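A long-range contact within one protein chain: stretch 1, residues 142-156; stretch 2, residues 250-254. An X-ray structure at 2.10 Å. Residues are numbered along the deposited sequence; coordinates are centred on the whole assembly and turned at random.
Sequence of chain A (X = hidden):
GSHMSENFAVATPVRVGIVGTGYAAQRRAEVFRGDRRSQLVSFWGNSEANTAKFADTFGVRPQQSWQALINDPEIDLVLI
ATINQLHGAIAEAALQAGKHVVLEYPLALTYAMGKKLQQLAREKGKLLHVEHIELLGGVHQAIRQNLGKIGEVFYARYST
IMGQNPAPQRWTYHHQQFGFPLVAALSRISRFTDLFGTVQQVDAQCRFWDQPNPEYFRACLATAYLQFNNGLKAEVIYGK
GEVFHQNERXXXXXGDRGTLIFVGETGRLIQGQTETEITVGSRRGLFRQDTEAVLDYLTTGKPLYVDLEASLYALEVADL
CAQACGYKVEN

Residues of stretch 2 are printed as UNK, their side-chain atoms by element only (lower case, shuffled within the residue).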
# COMPACT_ATOMS: atom_id res chain seq x y z
N ALA A 142 0.74 10.93 11.18
CA ALA A 142 0.77 12.34 11.57
C ALA A 142 -0.57 13.02 11.30
O ALA A 142 -1.03 13.84 12.10
CB ALA A 142 1.90 13.06 10.85
N ILE A 143 -1.21 12.69 10.17
CA ILE A 143 -2.53 13.23 9.88
C ILE A 143 -3.54 12.75 10.92
O ILE A 143 -4.32 13.53 11.46
CB ILE A 143 -2.98 12.84 8.46
CG1 ILE A 143 -2.06 13.47 7.41
CG2 ILE A 143 -4.42 13.25 8.22
CD1 ILE A 143 -2.48 13.20 5.99
N ARG A 144 -3.53 11.44 11.21
CA ARG A 144 -4.42 10.89 12.22
C ARG A 144 -4.24 11.59 13.57
O ARG A 144 -5.23 11.92 14.24
CB ARG A 144 -4.18 9.39 12.37
CG ARG A 144 -5.18 8.50 11.66
CD ARG A 144 -6.29 8.07 12.61
NE ARG A 144 -7.16 7.06 12.01
CZ ARG A 144 -8.30 7.33 11.39
NH1 ARG A 144 -8.72 8.59 11.27
NH2 ARG A 144 -9.02 6.35 10.87
N GLN A 145 -2.99 11.83 13.97
CA GLN A 145 -2.71 12.43 15.26
C GLN A 145 -3.11 13.90 15.35
O GLN A 145 -3.12 14.45 16.45
CB GLN A 145 -1.22 12.29 15.58
CG GLN A 145 -0.81 10.93 16.11
CD GLN A 145 0.69 10.73 16.11
OE1 GLN A 145 1.45 11.68 16.24
NE2 GLN A 145 1.12 9.48 15.97
N ASN A 146 -3.45 14.54 14.22
CA ASN A 146 -3.72 15.97 14.22
C ASN A 146 -5.04 16.36 13.58
O ASN A 146 -5.39 17.54 13.60
CB ASN A 146 -2.57 16.72 13.53
CG ASN A 146 -1.29 16.72 14.34
OD1 ASN A 146 -1.15 17.50 15.29
ND2 ASN A 146 -0.36 15.85 13.98
N LEU A 147 -5.78 15.41 13.00
CA LEU A 147 -7.08 15.74 12.42
C LEU A 147 -8.04 16.30 13.46
O LEU A 147 -8.86 17.17 13.15
CB LEU A 147 -7.69 14.51 11.75
CG LEU A 147 -7.43 14.37 10.25
CD1 LEU A 147 -8.01 13.07 9.72
CD2 LEU A 147 -8.01 15.56 9.50
N GLY A 148 -7.95 15.82 14.71
CA GLY A 148 -8.82 16.32 15.76
C GLY A 148 -8.64 17.79 16.06
O GLY A 148 -9.48 18.38 16.75
N LYS A 149 -7.57 18.40 15.55
CA LYS A 149 -7.27 19.80 15.83
C LYS A 149 -7.92 20.78 14.87
O LYS A 149 -8.00 21.97 15.18
CB LYS A 149 -5.75 20.03 15.81
CG LYS A 149 -4.97 19.29 16.89
CD LYS A 149 -3.48 19.64 16.80
CE LYS A 149 -2.68 19.09 17.96
NZ LYS A 149 -2.83 17.62 18.11
N ILE A 150 -8.39 20.33 13.70
CA ILE A 150 -8.80 21.24 12.64
C ILE A 150 -10.31 21.23 12.41
O ILE A 150 -10.78 21.80 11.42
CB ILE A 150 -8.05 20.95 11.33
CG1 ILE A 150 -8.46 19.59 10.76
CG2 ILE A 150 -6.55 20.99 11.56
CD1 ILE A 150 -7.83 19.30 9.41
N GLY A 151 -11.08 20.62 13.31
CA GLY A 151 -12.53 20.71 13.19
C GLY A 151 -13.08 19.92 12.01
O GLY A 151 -12.54 18.90 11.59
N GLU A 152 -14.19 20.42 11.46
CA GLU A 152 -14.84 19.75 10.34
C GLU A 152 -14.00 19.91 9.08
O GLU A 152 -13.81 21.03 8.59
CB GLU A 152 -16.24 20.31 10.12
CG GLU A 152 -17.04 19.55 9.06
CD GLU A 152 -18.30 20.27 8.63
OE1 GLU A 152 -18.43 21.47 8.94
OE2 GLU A 152 -19.16 19.64 7.99
N VAL A 153 -13.51 18.80 8.55
CA VAL A 153 -12.71 18.82 7.32
C VAL A 153 -13.65 18.90 6.13
O VAL A 153 -14.53 18.05 5.96
CB VAL A 153 -11.81 17.57 7.24
CG1 VAL A 153 -10.89 17.66 6.03
CG2 VAL A 153 -11.02 17.40 8.52
N PHE A 154 -13.47 19.93 5.30
CA PHE A 154 -14.36 20.17 4.17
C PHE A 154 -13.67 20.13 2.81
O PHE A 154 -14.36 20.00 1.80
CB PHE A 154 -15.06 21.53 4.31
CG PHE A 154 -14.12 22.69 4.49
CD1 PHE A 154 -13.57 23.33 3.38
CD2 PHE A 154 -13.79 23.16 5.75
CE1 PHE A 154 -12.70 24.39 3.53
CE2 PHE A 154 -12.92 24.23 5.91
CZ PHE A 154 -12.37 24.84 4.80
N TYR A 155 -12.34 20.22 2.76
CA TYR A 155 -11.63 20.25 1.49
C TYR A 155 -10.25 19.64 1.69
O TYR A 155 -9.51 20.07 2.58
CB TYR A 155 -11.53 21.68 0.95
CG TYR A 155 -10.99 21.79 -0.46
CD1 TYR A 155 -11.38 20.91 -1.46
CD2 TYR A 155 -10.10 22.81 -0.80
CE1 TYR A 155 -10.89 21.03 -2.75
CE2 TYR A 155 -9.61 22.94 -2.09
CZ TYR A 155 -10.01 22.04 -3.06
OH TYR A 155 -9.52 22.17 -4.34
N ALA A 156 -9.92 18.64 0.87
CA ALA A 156 -8.63 17.98 0.95
C ALA A 156 -8.11 17.74 -0.46
O ALA A 156 -8.89 17.51 -1.39
CB ALA A 156 -8.70 16.65 1.71
N UNK A 250 1.94 16.47 -2.44
CA UNK A 250 1.14 17.34 -1.58
C UNK A 250 0.01 16.52 -0.96
O UNK A 250 -0.64 15.73 -1.64
c UNK A 250 0.58 18.55 -2.35
c UNK A 250 -0.31 19.40 -1.46
c UNK A 250 1.71 19.39 -2.93
c UNK A 250 2.59 20.04 -1.89
N UNK A 251 -0.22 16.73 0.34
CA UNK A 251 -1.39 16.21 1.04
C UNK A 251 -1.88 17.33 1.94
O UNK A 251 -1.29 17.59 2.99
c UNK A 251 -4.46 12.46 2.66
c UNK A 251 -1.06 14.94 1.82
c UNK A 251 -2.26 14.08 2.12
c UNK A 251 -3.54 14.60 2.10
c UNK A 251 -3.19 11.93 2.68
c UNK A 251 -2.10 12.73 2.41
c UNK A 251 -4.64 13.80 2.37
N UNK A 252 -2.95 18.00 1.52
CA UNK A 252 -3.50 19.15 2.24
C UNK A 252 -4.93 18.84 2.65
O UNK A 252 -5.71 18.31 1.86
c UNK A 252 -3.47 20.40 1.36
o UNK A 252 -2.12 20.67 0.97
c UNK A 252 -4.02 21.60 2.12
N UNK A 253 -5.27 19.17 3.90
CA UNK A 253 -6.62 18.99 4.43
C UNK A 253 -7.05 20.28 5.11
O UNK A 253 -6.39 20.74 6.04
c UNK A 253 -6.21 16.45 4.87
c UNK A 253 -4.74 16.20 5.21
c UNK A 253 -7.08 15.30 5.37
c UNK A 253 -6.69 17.81 5.40
N UNK A 254 -8.16 20.85 4.64
CA UNK A 254 -8.68 22.11 5.16
C UNK A 254 -9.87 21.82 6.07
O UNK A 254 -10.83 21.17 5.64
c UNK A 254 -9.10 23.05 4.04
n UNK A 254 -6.52 23.89 1.56
c UNK A 254 -6.18 24.65 2.58
c UNK A 254 -7.97 23.50 3.16
n UNK A 254 -7.05 24.44 3.56
c UNK A 254 -7.64 23.16 1.89

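Position 250 carries four side-chain carbons, forked at the first, with one arm two carbons long. A fork at CB with unequal arms is the isoleucine skeleton, so the residue is Ile250. Its side chain does not reach stretch 1 and takes no part in the contact.

Position 251 has one carbon followed by a ring of six carbons, with no oxygen on the ring, which excludes tyrosine. CD1 of Ile143 lies 3.7 Å from the ring centroid and 16° off the ring normal, a CH-pi contact over the face. The residue is Phe251; its closest atom to Ile143 CD1 is CE2, at 3.6 Å.

Position 252 shows a CB bearing one oxygen and one carbon. A valine would have two carbons there, and the C-O bond of about 1.4 Å marks a hydroxyl: Thr252. Its side chain makes no close approach to stretch 1, and its contribution is made by the backbone, where Thr252 O receives a CA-H...O contact from Ala156 CA at 3.1 Å.

Position 253 has four carbons forked at the second, the leucine pattern, and this side chain meets only apolar groups of stretch 1. As Leu253, it places CD1 3.8 Å from Ile143 CD1, CD2 4.2 Å from Leu147 CD2 and CG 4.0 Å from Ala156 CB, while its CB lies 4.2 Å from Val153 CG1.

Position 254 has one carbon and then a five-membered ring of three carbons and two nitrogens, an imidazole. This ring meets that of Tyr155 rim to rim, with planes at 15° and centroids 5.9 Å apart. The residue is His254; the closest side-chain atoms of the pair are Tyr155 CD2 and His254 CD2, at 3.7 Å. With neither ring over the other's face, this is no stack.

The contact joins two antiparallel strands, whose N-to-C directions differ by 151°. Tyr155 and His254 form the hydrogen-bonded pair: His254 N donates to Tyr155 O at 2.6 Å and 165°, and the return bond from Tyr155 N to His254 O is weak, at 3.4 Å. The same His254 O accepts a shorter bond from Phe154 N, at 2.9 Å and 159°, so one carbonyl serves two consecutive amides. Ala156 and Leu253 form the next, non-hydrogen-bonded pair, with CA of Ala156 and CA of Leu253 4.1 Å apart. Their side chains share one face of the sheet, where Ile143 and Leu147 supply further apolar contacts to Leu253; Tyr155 and His254 occupy the other face. Backbone bonding thus fixes the register, while apolar packing ties the Ile143 helix to the sheet.

Stretch 2 250-254: IFTLH
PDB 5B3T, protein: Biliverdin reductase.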